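Local atomic coordinates of ARO (armadillo repeats only protein) (Plasmodium falciparum Santa Lucia, PDB entry 5EWP), a protein that probably serves as an armadillo-repeat scaffold for protein binding in the translocation of rhoptries to, and their attachment at, the apical pole of the parasite. Residues V28-F31 with V32-S36; Y132-S135 with G136-S139; D142-K145 with A146-Q150. One frame throughout, in Å; residues are numbered along the deposited sequence.

Contact 1. Residues V28-F31 with V32-S36; sequences VQEF and VNLCS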
loop_
_atom_site.group_PDB
_atom_site.type_symbol
_atom_site.label_atom_id
_atom_site.label_comp_id
_atom_site.label_asym_id
_atom_site.label_seq_id
_atom_site.Cartn_x
_atom_site.Cartn_y
_atom_site.Cartn_z
ATOM N N VAL A 28 9.355 17.678 9.247
ATOM C CA VAL A 28 8.527 17.040 8.232
ATOM C C VAL A 28 8.624 17.742 6.880
ATOM O O VAL A 28 8.855 17.088 5.864
ATOM C CB VAL A 28 7.045 16.974 8.685
ATOM C CG1 VAL A 28 6.151 16.561 7.529
ATOM C CG2 VAL A 28 6.904 16.004 9.835
ATOM N N GLN A 29 8.454 19.062 6.852
ATOM C CA GLN A 29 8.469 19.786 5.582
ATOM C C GLN A 29 9.806 19.652 4.867
ATOM O O GLN A 29 9.859 19.532 3.635
ATOM C CB GLN A 29 8.154 21.269 5.781
ATOM C CG GLN A 29 8.032 22.039 4.467
ATOM C CD GLN A 29 6.865 21.566 3.618
ATOM O OE1 GLN A 29 5.704 21.863 3.915
ATOM N NE2 GLN A 29 7.160 20.823 2.565
ATOM N N GLU A 30 10.888 19.679 5.631
ATOM C CA GLU A 30 12.209 19.568 5.002
ATOM C C GLU A 30 12.425 18.163 4.421
ATOM O O GLU A 30 12.958 18.013 3.317
ATOM C CB GLU A 30 13.307 19.911 6.006
ATOM C CG GLU A 30 14.691 20.013 5.426
ATOM C CD GLU A 30 14.863 21.139 4.423
ATOM O OE1 GLU A 30 13.999 22.037 4.341
ATOM O OE2 GLU A 30 15.898 21.137 3.730
ATOM N N PHE A 31 11.992 17.140 5.152
ATOM C CA PHE A 31 12.030 15.775 4.616
ATOM C C PHE A 31 11.239 15.679 3.305
ATOM O O PHE A 31 11.696 15.077 2.353
ATOM C CB PHE A 31 11.480 14.765 5.630
ATOM C CG PHE A 31 12.482 14.328 6.682
ATOM C CD1 PHE A 31 13.786 14.008 6.333
ATOM C CD2 PHE A 31 12.108 14.233 8.017
ATOM C CE1 PHE A 31 14.697 13.597 7.298
ATOM C CE2 PHE A 31 13.015 13.831 8.990
ATOM C CZ PHE A 31 14.314 13.506 8.626
ATOM N N VAL A 32 10.040 16.261 3.249
ATOM C CA VAL A 32 9.290 16.236 1.999
ATOM C C VAL A 32 10.053 16.929 0.858
ATOM O O VAL A 32 10.128 16.405 -0.256
ATOM C CB VAL A 32 7.891 16.868 2.195
ATOM C CG1 VAL A 32 7.158 16.995 0.867
ATOM C CG2 VAL A 32 7.096 15.987 3.129
ATOM N N ASN A 33 10.643 18.090 1.144
ATOM C CA ASN A 33 11.426 18.815 0.149
ATOM C C ASN A 33 12.629 18.020 -0.303
ATOM O O ASN A 33 13.067 18.137 -1.453
ATOM C CB ASN A 33 11.898 20.165 0.699
ATOM C CG ASN A 33 10.756 21.100 0.999
ATOM O OD1 ASN A 33 9.687 20.992 0.402
ATOM N ND2 ASN A 33 10.977 22.029 1.921
ATOM N N LEU A 34 13.168 17.222 0.617
ATOM C CA LEU A 34 14.376 16.428 0.347
ATOM C C LEU A 34 14.094 15.140 -0.438
ATOM O O LEU A 34 15.018 14.506 -0.942
ATOM C CB LEU A 34 15.066 16.095 1.667
ATOM C CG LEU A 34 15.879 17.217 2.304
ATOM C CD1 LEU A 34 16.333 16.761 3.660
ATOM C CD2 LEU A 34 17.084 17.570 1.413
ATOM N N CYS A 35 12.824 14.751 -0.553
ATOM C CA CYS A 35 12.512 13.523 -1.282
ATOM C C CYS A 35 13.003 13.563 -2.731
ATOM O O CYS A 35 13.295 12.521 -3.322
ATOM C CB CYS A 35 11.012 13.238 -1.257
ATOM S SG CYS A 35 10.398 12.605 0.306
ATOM N N SER A 36 13.111 14.759 -3.305
ATOM C CA SER A 36 13.582 14.878 -4.685
ATOM C C SER A 36 15.113 14.771 -4.807
ATOM O O SER A 36 15.645 14.681 -5.912
ATOM C CB SER A 36 13.103 16.202 -5.298
ATOM O OG SER A 36 13.611 17.313 -4.582
#
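The side-chain amides of Gln29 and Asn33, one turn apart on the helix, meet with their planes only 21° from each other, and a weak, bent hydrogen bond runs from Gln29 NE2 to Asn33 OD1 (3.3 Å). NE2 also donates to the carbonyl of Ala85, its stronger partner. Gln29 reaches Asn33 because its chain bends back at CG (chi2 64°). The carboxylate of Glu30 stands at a right angle to the Asn33 amide, and OE1 comes no nearer than 3.9 Å to Asn33 ND2. Glu30 OE2 forms a salt bridge with Arg18 NE of helix 14-25, while Glu30 CG rests 4.0 Å from Leu34 CD1. The ring of Phe31 turns to the other side of the helix, where it meets Phe19 with the planes at about 60° and touches Gln65 and Leu66. Backbone bonds join Val32 N to Val28 O (3.0 Å) and Asn33 N to Gln29 O (3.0 Å). Leu34 N is held by Glu30 O at 2.8 Å and more weakly by Phe31 O. Phe31, Val32 and Leu34 are buried, while Asn33 is exposed and Ala85 and Arg18 hold Gln29 and Glu30 at the edge, as suits a short helix in an armadillo-repeat solenoid.

Contact 2. Residues Y132-S135 with G136-S139; sequences YLIS and GMKS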
loop_
_atom_site.group_PDB
_atom_site.type_symbol
_atom_site.label_atom_id
_atom_site.label_comp_id
_atom_site.label_asym_id
_atom_site.label_seq_id
_atom_site.Cartn_x
_atom_site.Cartn_y
_atom_site.Cartn_z
ATOM N N TYR A 132 -0.914 3.465 -9.769
ATOM C CA TYR A 132 0.410 3.024 -9.321
ATOM C C TYR A 132 0.273 1.943 -8.261
ATOM O O TYR A 132 0.991 0.951 -8.274
ATOM C CB TYR A 132 1.217 4.200 -8.773
ATOM C CG TYR A 132 1.412 5.280 -9.798
ATOM C CD1 TYR A 132 2.369 5.150 -10.794
ATOM C CD2 TYR A 132 0.600 6.413 -9.805
ATOM C CE1 TYR A 132 2.536 6.132 -11.754
ATOM C CE2 TYR A 132 0.762 7.400 -10.763
ATOM C CZ TYR A 132 1.737 7.252 -11.735
ATOM O OH TYR A 132 1.910 8.221 -12.692
ATOM N N LEU A 133 -0.663 2.135 -7.336
ATOM C CA LEU A 133 -0.856 1.154 -6.280
ATOM C C LEU A 133 -1.406 -0.156 -6.842
ATOM O O LEU A 133 -1.052 -1.239 -6.370
ATOM C CB LEU A 133 -1.781 1.715 -5.212
ATOM C CG LEU A 133 -1.246 2.932 -4.450
ATOM C CD1 LEU A 133 -2.368 3.531 -3.623
ATOM C CD2 LEU A 133 -0.077 2.549 -3.567
ATOM N N ILE A 134 -2.283 -0.060 -7.844
ATOM C CA ILE A 134 -2.823 -1.258 -8.473
ATOM C C ILE A 134 -1.728 -2.011 -9.218
ATOM O O ILE A 134 -1.641 -3.240 -9.149
ATOM C CB ILE A 134 -3.982 -0.920 -9.438
ATOM C CG1 ILE A 134 -5.206 -0.492 -8.632
ATOM C CG2 ILE A 134 -4.342 -2.127 -10.302
ATOM C CD1 ILE A 134 -6.334 0.120 -9.472
ATOM N N SER A 135 -0.875 -1.264 -9.912
ATOM C CA SER A 135 0.261 -1.869 -10.590
ATOM C C SER A 135 1.156 -2.597 -9.578
ATOM O O SER A 135 1.678 -3.687 -9.854
ATOM C CB SER A 135 1.048 -0.793 -11.350
ATOM O OG SER A 135 2.043 -1.367 -12.174
ATOM N N GLY A 136 1.304 -1.997 -8.399
ATOM C CA GLY A 136 2.123 -2.547 -7.329
ATOM C C GLY A 136 1.641 -3.879 -6.775
ATOM O O GLY A 136 2.426 -4.659 -6.244
ATOM N N MET A 137 0.345 -4.152 -6.887
ATOM C CA MET A 137 -0.180 -5.442 -6.446
ATOM C C MET A 137 0.344 -6.593 -7.307
ATOM O O MET A 137 0.145 -7.762 -6.980
ATOM C CB MET A 137 -1.718 -5.442 -6.463
ATOM C CG MET A 137 -2.343 -4.729 -5.275
ATOM S SD MET A 137 -4.132 -4.968 -5.274
ATOM C CE MET A 137 -4.591 -3.725 -6.463
ATOM N N LYS A 138 1.002 -6.260 -8.416
ATOM C CA LYS A 138 1.555 -7.286 -9.288
ATOM C C LYS A 138 2.935 -7.756 -8.848
ATOM O O LYS A 138 3.427 -8.772 -9.336
ATOM C CB LYS A 138 1.658 -6.775 -10.726
ATOM C CG LYS A 138 0.342 -6.394 -11.379
ATOM C CD LYS A 138 0.592 -5.982 -12.829
ATOM C CE LYS A 138 -0.699 -5.602 -13.536
ATOM N NZ LYS A 138 -0.432 -5.150 -14.932
ATOM N N SER A 139 3.555 -7.027 -7.927
ATOM C CA SER A 139 4.922 -7.353 -7.505
ATOM C C SER A 139 5.060 -8.760 -6.934
ATOM O O SER A 139 4.165 -9.247 -6.252
ATOM C CB SER A 139 5.402 -6.336 -6.462
ATOM O OG SER A 139 6.643 -6.725 -5.890
HETATM O O HOH W 1 0.954 -2.645 -14.440
#
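Ser135, Gly136 and Met137 form the centre of this helix end, where helix 130-136 gives way to a type I beta turn from Gly136 to Ser139 before the next helix of the armadillo-type fold begins. Gly136 N still makes the regular helical bond to Tyr132 O (3.0 Å). At Met137 the pattern changes: its N is shared between Ile134 O at 3.1 Å and, weakly, Leu133 O. Met137 N stands 68° out of the plane of the Ile134 carbonyl, the nearer of its two acceptors. Lys138 N then bonds to Ser135 O, again from above the carbonyl plane, and Ser139 N closes the turn on Gly136 O.

Met137 folds back over the helix. Its bend at the sulfur (chi3 -81°) brings CE to 3.6 Å from Ile134 CA and 3.9 Å from Ile134 CG1, so that the methyl covers the root of the isoleucine. Both side chains also touch Gln174 of helix 171-177, and Met137 packs on Ala149 as well.

Ser135 and Lys138 lie on the exposed side. The aliphatic part of Lys138 passes alongside Ser135 O and continues extended to its amino group. With OG anti to the backbone N (chi1 -172°), Ser135 can share a water with that lysine: the water lies 2.8 Å from Ser135 OG and accepts from Lys138 NZ at 2.9 Å.

Contact 3. Residues D142-K145 with A146-Q150; sequences DGMK and AACAQ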
loop_
_atom_site.group_PDB
_atom_site.type_symbol
_atom_site.label_atom_id
_atom_site.label_comp_id
_atom_site.label_asym_id
_atom_site.label_seq_id
_atom_site.Cartn_x
_atom_site.Cartn_y
_atom_site.Cartn_z
ATOM N N ASP A 142 5.997 -10.037 -1.525
ATOM C CA ASP A 142 4.738 -10.122 -0.790
ATOM C C ASP A 142 4.424 -8.858 0.011
ATOM O O ASP A 142 3.272 -8.435 0.074
ATOM C CB ASP A 142 4.740 -11.343 0.132
ATOM C CG ASP A 142 3.383 -11.583 0.781
ATOM O OD1 ASP A 142 2.363 -11.634 0.052
ATOM O OD2 ASP A 142 3.338 -11.738 2.020
ATOM N N GLY A 143 5.437 -8.253 0.629
ATOM C CA GLY A 143 5.204 -7.060 1.433
ATOM C C GLY A 143 4.674 -5.912 0.596
ATOM O O GLY A 143 3.786 -5.168 1.005
ATOM N N MET A 144 5.247 -5.774 -0.589
ATOM C CA MET A 144 4.845 -4.776 -1.574
ATOM C C MET A 144 3.399 -4.996 -2.042
ATOM O O MET A 144 2.576 -4.090 -1.997
ATOM C CB MET A 144 5.819 -4.845 -2.750
ATOM C CG MET A 144 5.497 -3.970 -3.936
ATOM S SD MET A 144 5.680 -2.218 -3.646
ATOM C CE MET A 144 5.378 -1.629 -5.322
ATOM N N LYS A 145 3.079 -6.209 -2.479
ATOM C CA LYS A 145 1.738 -6.438 -3.013
ATOM C C LYS A 145 0.675 -6.293 -1.925
ATOM O O LYS A 145 -0.398 -5.754 -2.180
ATOM C CB LYS A 145 1.644 -7.810 -3.698
ATOM C CG LYS A 145 1.761 -9.014 -2.782
ATOM C CD LYS A 145 2.171 -10.285 -3.557
ATOM C CE LYS A 145 1.606 -10.309 -4.956
ATOM N NZ LYS A 145 1.852 -11.613 -5.629
ATOM N N ALA A 146 0.985 -6.721 -0.705
ATOM C CA ALA A 146 0.032 -6.611 0.392
ATOM C C ALA A 146 -0.189 -5.161 0.823
ATOM O O ALA A 146 -1.321 -4.767 1.094
ATOM C CB ALA A 146 0.494 -7.434 1.576
ATOM N N ALA A 147 0.891 -4.380 0.886
ATOM C CA ALA A 147 0.804 -2.970 1.260
ATOM C C ALA A 147 0.020 -2.177 0.219
ATOM O O ALA A 147 -0.787 -1.305 0.567
ATOM C CB ALA A 147 2.199 -2.369 1.446
ATOM N N CYS A 148 0.261 -2.464 -1.057
ATOM C CA CYS A 148 -0.473 -1.782 -2.114
ATOM C C CYS A 148 -1.964 -2.122 -2.050
ATOM O O CYS A 148 -2.810 -1.236 -2.161
ATOM C CB CYS A 148 0.087 -2.151 -3.479
ATOM S SG CYS A 148 1.678 -1.336 -3.833
ATOM N N ALA A 149 -2.273 -3.395 -1.826
ATOM C CA ALA A 149 -3.665 -3.838 -1.728
ATOM C C ALA A 149 -4.377 -3.166 -0.557
ATOM O O ALA A 149 -5.515 -2.713 -0.699
ATOM C CB ALA A 149 -3.739 -5.355 -1.599
ATOM N N GLN A 150 -3.703 -3.097 0.589
ATOM C CA GLN A 150 -4.279 -2.463 1.783
ATOM C C GLN A 150 -4.549 -0.983 1.543
ATOM O O GLN A 150 -5.577 -0.471 1.947
ATOM C CB GLN A 150 -3.356 -2.623 2.993
ATOM C CG GLN A 150 -3.942 -2.065 4.300
ATOM C CD GLN A 150 -5.128 -2.872 4.802
ATOM O OE1 GLN A 150 -6.232 -2.339 5.012
ATOM N NE2 GLN A 150 -4.906 -4.161 5.008
#
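Met144 and Cys148 meet through their sulfur-bearing ends: Met144 CE lies 4.0 Å from Cys148 SG, brought there by the bend of the methionine chain at CG (chi2 69°). Beneath this apolar contact, four consecutive backbone amides find acceptors one turn back. Ala146 N donates to Asp142 O, Ala147 N to Gly143 O, Cys148 N to Met144 O and Ala149 N to Lys145 O, all at 3.0 Å. The bonds are fairly straight, the Cys148 one most so at 164°, and Gln150 N continues the series to Ala146 O. The carbonyl of Ala147 accepts the hydroxyl of Thr151, in the next turn. The carboxylate of Asp142 is also engaged elsewhere, its OD1 hydrogen-bonded to the hydroxyl of Thr193 on helix 192-205.

Small methyl groups sit close to these carbonyls, with Ala147 CB 3.2 Å from Gly143 O and Ala146 CB 3.3 Å from Asp142 O. Lys145 has CG between its backbone N and carbonyl carbon (chi1 67°), which places CG 3.2 Å from Ala146 N.

This opening part of helix 142-156 is packed between other helices. Met144, Ala147 and Cys148 touch Val107 of helix 100-113, while Ala146 and Ala149 touch helix 192-205 through Thr193, Glu196 and His200; Lys145 and Ala149 also meet Leu178, just past helix 171-177.

Overall arrangement
The three contacts follow one another along the chain. Contact 1, on helix 28-34 near the N-terminal end, lies about 25 Å from contact 2 and 24 Å from contact 3, centre to centre, and touches neither. Contacts 2 and 3 are neighbours, with centres about 8 Å apart: the first ends helix 130-136 and the second starts helix 142-156. They meet where Ser139 CB packs 3.5 Å from Met144 CG and where Leu133 O lies 3.2 Å from Cys148 CB. Contact 1 thus belongs to the helices at one end of the solenoid, whereas contacts 2 and 3 form, near its middle, the turn joining two successive helices and the start of the second, consistent with an armadillo-type scaffold that probably binds partners.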